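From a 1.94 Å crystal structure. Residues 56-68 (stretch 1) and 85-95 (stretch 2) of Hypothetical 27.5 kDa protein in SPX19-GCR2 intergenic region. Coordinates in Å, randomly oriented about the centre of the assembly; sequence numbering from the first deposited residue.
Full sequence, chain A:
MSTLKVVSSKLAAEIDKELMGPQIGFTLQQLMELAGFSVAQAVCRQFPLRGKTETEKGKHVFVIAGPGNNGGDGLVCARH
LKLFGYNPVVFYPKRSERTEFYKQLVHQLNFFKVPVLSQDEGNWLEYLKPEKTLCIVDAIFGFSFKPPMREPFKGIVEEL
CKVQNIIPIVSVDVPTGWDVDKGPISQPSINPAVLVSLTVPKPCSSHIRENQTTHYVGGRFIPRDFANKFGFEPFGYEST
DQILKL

Stretch 1 56-68: EKGKHVFVIAGPG
Stretch 2, residues 85-95: GYNPVVFYPKR

The two stretches pair as neighbouring parallel strands, 60-65 and 88-91, whose N-to-C directions differ by 25° and whose axes approach to 4.6 Å. The register is Val61 with Pro88, Phe62 with Val89, Val63 with Val90 and Ile64 with Phe91, at CA-CA distances of 4.5, 5.0, 4.6 and 4.7 Å.

Glu56 and Lys57 have helical backbone angles. A weak bond runs from Lys59 N to Glu56 O (3.4 Å), and a long salt bridge joins Lys59 NZ to Glu56 OE2 (3.6 Å). Lys57 O lies 2.6 Å from Asn87 ND2, but the angle is too poor for a hydrogen bond. Asn87 ND2 donates instead to Lys59 O (3.2 Å, 170°). The Asn87 CA-to-CB bond points toward stretch 1, with chi1 -57° (m) and chi2 -59°. Water 1 donates to Lys59 O (2.8 Å) and accepts from Asn87 N (2.8 Å), so Lys59 O is tied to Asn87 twice.

His60 (phi/psi -105/162, chi1 m, chi2 81°) begins the strand. Its CD2 is 3.7 Å from Val89 CG2.

Val61 (-107/108, t) opens the backbone ladder. Its N donates to Asn87 O (3.1 Å), and its O accepts from Val89 N (2.9 Å). Pro88 has no amide hydrogen, but its CA makes a CA-H...O contact with Val61 O (3.3 Å). Val61 CG2 packs on Tyr86 CD2 (3.9 Å).

Phe62 (-84/108; chi1 -166°, chi2 53°) shares a sheet face with Val89, Ile64 and Phe91. The end of its side chain comes nearer stretch 2, placing CZ 3.4 Å from Phe91 CB.

Val63 (-100/118, t) lies on the other face with Val61, Pro88 and Val90. Val63 N donates to Val89 O (2.8 Å), and Val63 O accepts from Phe91 N (2.7 Å).

Ile64 (-104/113; m, t) sets CG2 3.8 Å from Phe91 CD2. Phe91 has chi1 178° and chi2 36°.

Ala65 (-100/128) ends the ladder, with N donating to Phe91 O (2.9 Å). Its CB points toward stretch 2, 3.8 Å from Tyr92 CD1. Tyr92 (chi1 -160°, chi2 14°) turns its ring edge to Ala65 O and Gly66 O.

Water 2 donates to Ala65 O (2.7 Å) and Lys94 O (2.7 Å) and accepts from Lys94 N (2.8 Å). Water 3 accepts from Tyr92 OH (2.7 Å) and donates to Gly66 O (2.8 Å) and Gly68 O (3.0 Å). Pro67 (-81/0) sets CB 3.4 Å from Lys94 O. Gly68 occupies the N-cap position of the following helix.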

ATOM      1  N   GLU A  56      -9.276  14.556  17.595  1.00 34.23           N
ATOM      2  CA  GLU A  56      -8.305  14.338  16.530  1.00 33.14           C
ATOM      3  C   GLU A  56      -8.264  12.855  16.166  1.00 31.42           C
ATOM      4  O   GLU A  56      -8.108  12.496  14.999  1.00 30.28           O
ATOM      5  CB  GLU A  56      -6.921  14.799  16.993  1.00 34.23           C
ATOM      6  CG  GLU A  56      -6.057  15.431  15.911  0.50 35.06           C
ATOM      7  OE2 GLU A  56      -5.952  15.031  13.570  1.00 37.58           O
ATOM      8  N   LYS A  57      -8.416  12.000  17.174  1.00 29.00           N
ATOM      9  CA  LYS A  57      -8.397  10.555  16.974  1.00 27.60           C
ATOM     10  C   LYS A  57      -9.673  10.058  16.304  1.00 26.86           C
ATOM     11  O   LYS A  57      -9.739   8.918  15.845  1.00 25.83           O
ATOM     12  CB  LYS A  57      -8.224   9.835  18.310  1.00 29.76           C
ATOM     13  CG  LYS A  57      -6.892  10.081  19.006  1.00 30.71           C
ATOM     14  CD  LYS A  57      -6.825   9.288  20.301  1.00 33.35           C
ATOM     15  CE  LYS A  57      -5.514   9.492  21.032  1.00 35.31           C
ATOM     16  NZ  LYS A  57      -5.484   8.711  22.302  1.00 35.24           N
ATOM     17  N   GLY A  58     -10.686  10.916  16.253  1.00 25.01           N
ATOM     18  CA  GLY A  58     -11.942  10.535  15.634  1.00 24.02           C
ATOM     19  C   GLY A  58     -11.845  10.410  14.124  1.00 22.03           C
ATOM     20  O   GLY A  58     -12.703   9.795  13.497  1.00 23.14           O
ATOM     21  N   LYS A  59     -10.809  10.996  13.532  1.00 20.80           N
ATOM     22  CA  LYS A  59     -10.633  10.937  12.084  1.00 19.06           C
ATOM     23  C   LYS A  59     -10.393   9.501  11.629  1.00 18.67           C
ATOM     24  O   LYS A  59      -9.940   8.656  12.405  1.00 17.94           O
ATOM     25  CB  LYS A  59      -9.465  11.821  11.645  1.00 19.69           C
ATOM     26  CG  LYS A  59      -9.666  13.307  11.917  1.00 20.85           C
ATOM     27  CD  LYS A  59      -8.625  14.132  11.182  1.00 22.96           C
ATOM     28  CE  LYS A  59      -8.816  15.618  11.411  1.00 24.38           C
ATOM     29  NZ  LYS A  59      -7.744  16.404  10.733  1.00 26.61           N
ATOM     30  N   HIS A  60     -10.693   9.238  10.363  1.00 17.97           N
ATOM     31  CA  HIS A  60     -10.542   7.907   9.794  1.00 17.46           C
ATOM     32  C   HIS A  60      -9.329   7.766   8.886  1.00 16.13           C
ATOM     33  O   HIS A  60      -8.749   8.756   8.441  1.00 15.51           O
ATOM     34  CB  HIS A  60     -11.793   7.547   8.986  1.00 19.99           C
ATOM     35  CG  HIS A  60     -13.079   7.808   9.709  1.00 24.17           C
ATOM     36  ND1 HIS A  60     -13.656   9.059   9.774  1.00 25.49           N
ATOM     37  CD2 HIS A  60     -13.889   6.984  10.415  1.00 24.69           C
ATOM     38  CE1 HIS A  60     -14.767   8.994  10.489  1.00 26.93           C
ATOM     39  NE2 HIS A  60     -14.931   7.746  10.890  1.00 25.78           N
ATOM     40  N   VAL A  61      -8.932   6.520   8.644  1.00 13.90           N
ATOM     41  CA  VAL A  61      -7.844   6.229   7.723  1.00 12.68           C
ATOM     42  C   VAL A  61      -8.609   5.653   6.531  1.00 13.53           C
ATOM     43  O   VAL A  61      -9.141   4.540   6.608  1.00 13.13           O
ATOM     44  CB  VAL A  61      -6.854   5.160   8.277  1.00 11.16           C
ATOM     45  CG1 VAL A  61      -5.878   4.746   7.180  1.00  9.11           C
ATOM     46  CG2 VAL A  61      -6.065   5.733   9.461  1.00 10.43           C
ATOM     47  N   PHE A  62      -8.688   6.424   5.448  1.00 12.18           N
ATOM     48  CA  PHE A  62      -9.416   6.005   4.255  1.00 12.28           C
ATOM     49  C   PHE A  62      -8.569   5.118   3.350  1.00 11.09           C
ATOM     50  O   PHE A  62      -7.645   5.589   2.689  1.00 10.24           O
ATOM     51  CB  PHE A  62      -9.907   7.237   3.476  1.00 13.33           C
ATOM     52  CG  PHE A  62     -10.950   6.923   2.427  1.00 13.67           C
ATOM     53  CD1 PHE A  62     -12.100   6.218   2.765  1.00 13.32           C
ATOM     54  CD2 PHE A  62     -10.791   7.348   1.110  1.00 14.28           C
ATOM     55  CE1 PHE A  62     -13.078   5.934   1.809  1.00 13.74           C
ATOM     56  CE2 PHE A  62     -11.768   7.068   0.140  1.00 13.61           C
ATOM     57  CZ  PHE A  62     -12.909   6.363   0.494  1.00 11.87           C
ATOM     58  N   VAL A  63      -8.897   3.829   3.329  1.00 10.75           N
ATOM     59  CA  VAL A  63      -8.174   2.849   2.518  1.00  9.85           C
ATOM     60  C   VAL A  63      -8.909   2.530   1.219  1.00  9.89           C
ATOM     61  O   VAL A  63     -10.026   2.012   1.243  1.00  9.47           O
ATOM     62  CB  VAL A  63      -7.983   1.528   3.305  1.00 11.04           C
ATOM     63  CG1 VAL A  63      -7.201   0.523   2.475  1.00  9.37           C
ATOM     64  CG2 VAL A  63      -7.269   1.810   4.623  1.00 10.83           C
ATOM     65  N   ILE A  64      -8.278   2.828   0.084  1.00  9.57           N
ATOM     66  CA  ILE A  64      -8.883   2.553  -1.219  1.00 10.91           C
ATOM     67  C   ILE A  64      -8.212   1.319  -1.817  1.00 11.60           C
ATOM     68  O   ILE A  64      -7.031   1.342  -2.164  1.00 12.24           O
ATOM     69  CB  ILE A  64      -8.724   3.756  -2.178  1.00 12.32           C
ATOM     70  CG1 ILE A  64      -9.203   5.037  -1.473  1.00 13.52           C
ATOM     71  CG2 ILE A  64      -9.544   3.522  -3.446  1.00 11.01           C
ATOM     72  CD1 ILE A  64      -9.080   6.309  -2.319  1.00 11.79           C
ATOM     73  N   ALA A  65      -8.981   0.242  -1.942  1.00 11.99           N
ATOM     74  CA  ALA A  65      -8.462  -1.022  -2.455  1.00 11.23           C
ATOM     75  C   ALA A  65      -8.766  -1.313  -3.920  1.00 11.90           C
ATOM     76  O   ALA A  65      -9.923  -1.266  -4.343  1.00 12.89           O
ATOM     77  CB  ALA A  65      -8.974  -2.171  -1.578  1.00 10.45           C
ATOM     78  N   GLY A  66      -7.714  -1.623  -4.678  1.00  9.68           N
ATOM     79  CA  GLY A  66      -7.856  -1.941  -6.088  1.00 11.11           C
ATOM     80  C   GLY A  66      -8.382  -3.358  -6.264  1.00 11.60           C
ATOM     81  O   GLY A  66      -8.544  -4.080  -5.277  1.00  9.51           O
ATOM     82  N   PRO A  67      -8.636  -3.795  -7.508  1.00 12.34           N
ATOM     83  CA  PRO A  67      -9.155  -5.136  -7.788  1.00 13.79           C
ATOM     84  C   PRO A  67      -8.139  -6.277  -7.794  1.00 15.42           C
ATOM     85  O   PRO A  67      -8.506  -7.427  -8.029  1.00 14.69           O
ATOM     86  CB  PRO A  67      -9.817  -4.949  -9.145  1.00 14.46           C
ATOM     87  CG  PRO A  67      -8.834  -4.050  -9.837  1.00 15.77           C
ATOM     88  CD  PRO A  67      -8.444  -3.034  -8.759  1.00 13.16           C
ATOM     89  N   GLY A  68      -6.867  -5.973  -7.544  1.00 14.90           N
ATOM     90  CA  GLY A  68      -5.873  -7.029  -7.556  1.00 13.94           C
ATOM     91  C   GLY A  68      -5.082  -7.165  -6.268  1.00 14.66           C
ATOM     92  O   GLY A  68      -5.565  -6.842  -5.185  1.00 14.80           O
ATOM     93  N   GLY A  85      -5.712   0.630  16.831  1.00 11.79           N
ATOM     94  CA  GLY A  85      -6.398   1.751  17.450  1.00 14.92           C
ATOM     95  C   GLY A  85      -6.924   2.831  16.523  1.00 15.39           C
ATOM     96  O   GLY A  85      -7.466   3.834  16.994  1.00 16.23           O
ATOM     97  N   TYR A  86      -6.768   2.645  15.216  1.00 13.80           N
ATOM     98  CA  TYR A  86      -7.258   3.633  14.257  1.00 14.92           C
ATOM     99  C   TYR A  86      -8.693   3.339  13.824  1.00 15.10           C
ATOM    100  O   TYR A  86      -9.261   2.306  14.178  1.00 16.02           O
ATOM    101  CB  TYR A  86      -6.349   3.687  13.023  1.00 13.52           C
ATOM    102  CG  TYR A  86      -4.943   4.155  13.326  1.00 14.40           C
ATOM    103  CD1 TYR A  86      -4.028   3.311  13.949  1.00 13.36           C
ATOM    104  CD2 TYR A  86      -4.542   5.459  13.035  1.00 15.52           C
ATOM    105  CE1 TYR A  86      -2.749   3.748  14.282  1.00 16.06           C
ATOM    106  CE2 TYR A  86      -3.262   5.914  13.363  1.00 13.59           C
ATOM    107  CZ  TYR A  86      -2.374   5.057  13.989  1.00 14.66           C
ATOM    108  OH  TYR A  86      -1.131   5.501  14.353  1.00 15.15           O
ATOM    109  N   ASN A  87      -9.266   4.262  13.062  1.00 14.36           N
ATOM    110  CA  ASN A  87     -10.628   4.136  12.564  1.00 15.15           C
ATOM    111  C   ASN A  87     -10.596   3.969  11.051  1.00 15.37           C
ATOM    112  O   ASN A  87     -10.969   4.876  10.301  1.00 14.43           O
ATOM    113  CB  ASN A  87     -11.423   5.386  12.928  1.00 15.47           C
ATOM    114  CG  ASN A  87     -11.422   5.651  14.413  1.00 18.73           C
ATOM    115  OD1 ASN A  87     -11.860   4.814  15.202  1.00 19.69           O
ATOM    116  ND2 ASN A  87     -10.925   6.819  14.809  1.00 20.16           N
ATOM    117  N   PRO A  88     -10.159   2.793  10.580  1.00 13.99           N
ATOM    118  CA  PRO A  88     -10.092   2.560   9.137  1.00 14.72           C
ATOM    119  C   PRO A  88     -11.440   2.387   8.446  1.00 15.19           C
ATOM    120  O   PRO A  88     -12.376   1.820   9.010  1.00 15.66           O
ATOM    121  CB  PRO A  88      -9.219   1.310   9.038  1.00 14.10           C
ATOM    122  CG  PRO A  88      -9.614   0.543  10.262  1.00 14.17           C
ATOM    123  CD  PRO A  88      -9.692   1.613  11.332  1.00 14.04           C
ATOM    124  N   VAL A  89     -11.520   2.913   7.226  1.00 15.61           N
ATOM    125  CA  VAL A  89     -12.700   2.811   6.376  1.00 15.35           C
ATOM    126  C   VAL A  89     -12.180   2.403   5.000  1.00 14.70           C
ATOM    127  O   VAL A  89     -11.316   3.075   4.426  1.00 13.42           O
ATOM    128  CB  VAL A  89     -13.451   4.159   6.247  1.00 18.26           C
ATOM    129  CG1 VAL A  89     -14.560   4.040   5.205  1.00 17.61           C
ATOM    130  CG2 VAL A  89     -14.045   4.557   7.584  1.00 17.45           C
ATOM    131  N   VAL A  90     -12.705   1.301   4.476  1.00 12.11           N
ATOM    132  CA  VAL A  90     -12.279   0.795   3.181  1.00 12.54           C
ATOM    133  C   VAL A  90     -13.255   1.074   2.043  1.00 14.07           C
ATOM    134  O   VAL A  90     -14.465   0.875   2.187  1.00 13.92           O
ATOM    135  CB  VAL A  90     -12.056  -0.738   3.229  1.00 11.76           C
ATOM    136  CG1 VAL A  90     -11.738  -1.263   1.833  1.00 13.77           C
ATOM    137  CG2 VAL A  90     -10.924  -1.072   4.194  1.00 12.27           C
ATOM    138  N   PHE A  91     -12.705   1.534   0.920  1.00 13.03           N
ATOM    139  CA  PHE A  91     -13.463   1.796  -0.304  1.00 13.31           C
ATOM    140  C   PHE A  91     -12.956   0.721  -1.261  1.00 13.65           C
ATOM    141  O   PHE A  91     -11.785   0.726  -1.665  1.00 12.15           O
ATOM    142  CB  PHE A  91     -13.168   3.203  -0.843  1.00 13.59           C
ATOM    143  CG  PHE A  91     -13.871   3.525  -2.139  1.00 14.28           C
ATOM    144  CD1 PHE A  91     -15.157   3.055  -2.390  1.00 14.60           C
ATOM    145  CD2 PHE A  91     -13.253   4.322  -3.099  1.00 15.92           C
ATOM    146  CE1 PHE A  91     -15.821   3.376  -3.579  1.00 16.07           C
ATOM    147  CE2 PHE A  91     -13.906   4.652  -4.296  1.00 16.83           C
ATOM    148  CZ  PHE A  91     -15.192   4.175  -4.533  1.00 15.90           C
ATOM    149  N   TYR A  92     -13.840  -0.219  -1.585  1.00 12.69           N
ATOM    150  CA  TYR A  92     -13.525  -1.364  -2.446  1.00 14.83           C
ATOM    151  C   TYR A  92     -14.510  -1.371  -3.614  1.00 15.28           C
ATOM    152  O   TYR A  92     -15.446  -2.164  -3.632  1.00 17.49           O
ATOM    153  CB  TYR A  92     -13.682  -2.647  -1.613  1.00 14.23           C
ATOM    154  CG  TYR A  92     -12.973  -3.880  -2.132  1.00 13.97           C
ATOM    155  CD1 TYR A  92     -11.991  -3.793  -3.120  1.00 11.87           C
ATOM    156  CD2 TYR A  92     -13.235  -5.135  -1.575  1.00 14.09           C
ATOM    157  CE1 TYR A  92     -11.286  -4.925  -3.535  1.00 11.51           C
ATOM    158  CE2 TYR A  92     -12.532  -6.268  -1.977  1.00 11.97           C
ATOM    159  CZ  TYR A  92     -11.560  -6.156  -2.953  1.00 12.77           C
ATOM    160  OH  TYR A  92     -10.841  -7.266  -3.334  1.00 12.07           O
ATOM    161  N   PRO A  93     -14.297  -0.495  -4.612  1.00 16.91           N
ATOM    162  CA  PRO A  93     -15.155  -0.364  -5.797  1.00 18.39           C
ATOM    163  C   PRO A  93     -15.298  -1.586  -6.709  1.00 20.06           C
ATOM    164  O   PRO A  93     -16.419  -1.989  -7.031  1.00 21.90           O
ATOM    165  CB  PRO A  93     -14.548   0.835  -6.519  1.00 18.25           C
ATOM    166  CG  PRO A  93     -13.102   0.723  -6.183  1.00 17.44           C
ATOM    167  CD  PRO A  93     -13.143   0.418  -4.705  1.00 15.59           C
ATOM    168  N   LYS A  94     -14.178  -2.168  -7.127  1.00 20.00           N
ATOM    169  CA  LYS A  94     -14.210  -3.331  -8.016  1.00 22.39           C
ATOM    170  C   LYS A  94     -13.620  -4.573  -7.355  1.00 24.48           C
ATOM    171  O   LYS A  94     -12.432  -4.617  -7.035  1.00 22.72           O
ATOM    172  CB  LYS A  94     -13.441  -3.032  -9.307  1.00 21.75           C
ATOM    173  CD  LYS A  94     -12.576  -3.881 -11.518  0.50 23.11           C
ATOM    174  NZ  LYS A  94     -12.061  -6.296 -11.874  0.50 22.87           N
ATOM    175  N   ARG A  95     -14.453  -5.591  -7.173  1.00 26.68           N
ATOM    176  CA  ARG A  95     -14.014  -6.825  -6.537  1.00 29.88           C
ATOM    177  C   ARG A  95     -14.100  -8.012  -7.489  1.00 32.28           C
ATOM    178  O   ARG A  95     -15.159  -8.286  -8.050  1.00 32.84           O
ATOM    179  CB  ARG A  95     -14.871  -7.085  -5.300  1.00 30.10           C
ATOM    180  CG  ARG A  95     -15.077  -5.839  -4.462  1.00 30.81           C
ATOM    181  CD  ARG A  95     -16.003  -6.086  -3.300  1.00 32.47           C
ATOM    182  NE  ARG A  95     -16.338  -4.843  -2.613  1.00 33.71           N
ATOM    183  CZ  ARG A  95     -17.083  -4.776  -1.516  1.00 34.80           C
ATOM    184  NH1 ARG A  95     -17.574  -5.887  -0.977  1.00 34.27           N
ATOM    185  NH2 ARG A  95     -17.339  -3.598  -0.960  1.00 34.55           N
TER
HETATM  186  O   HOH W   1      -7.962   6.740  12.672  1.00 16.43           O
HETATM  187  O   HOH W   2     -11.457  -2.167  -6.351  1.00  9.64           O
HETATM  188  O   HOH W   3      -8.471  -6.779  -4.507  1.00 17.71           O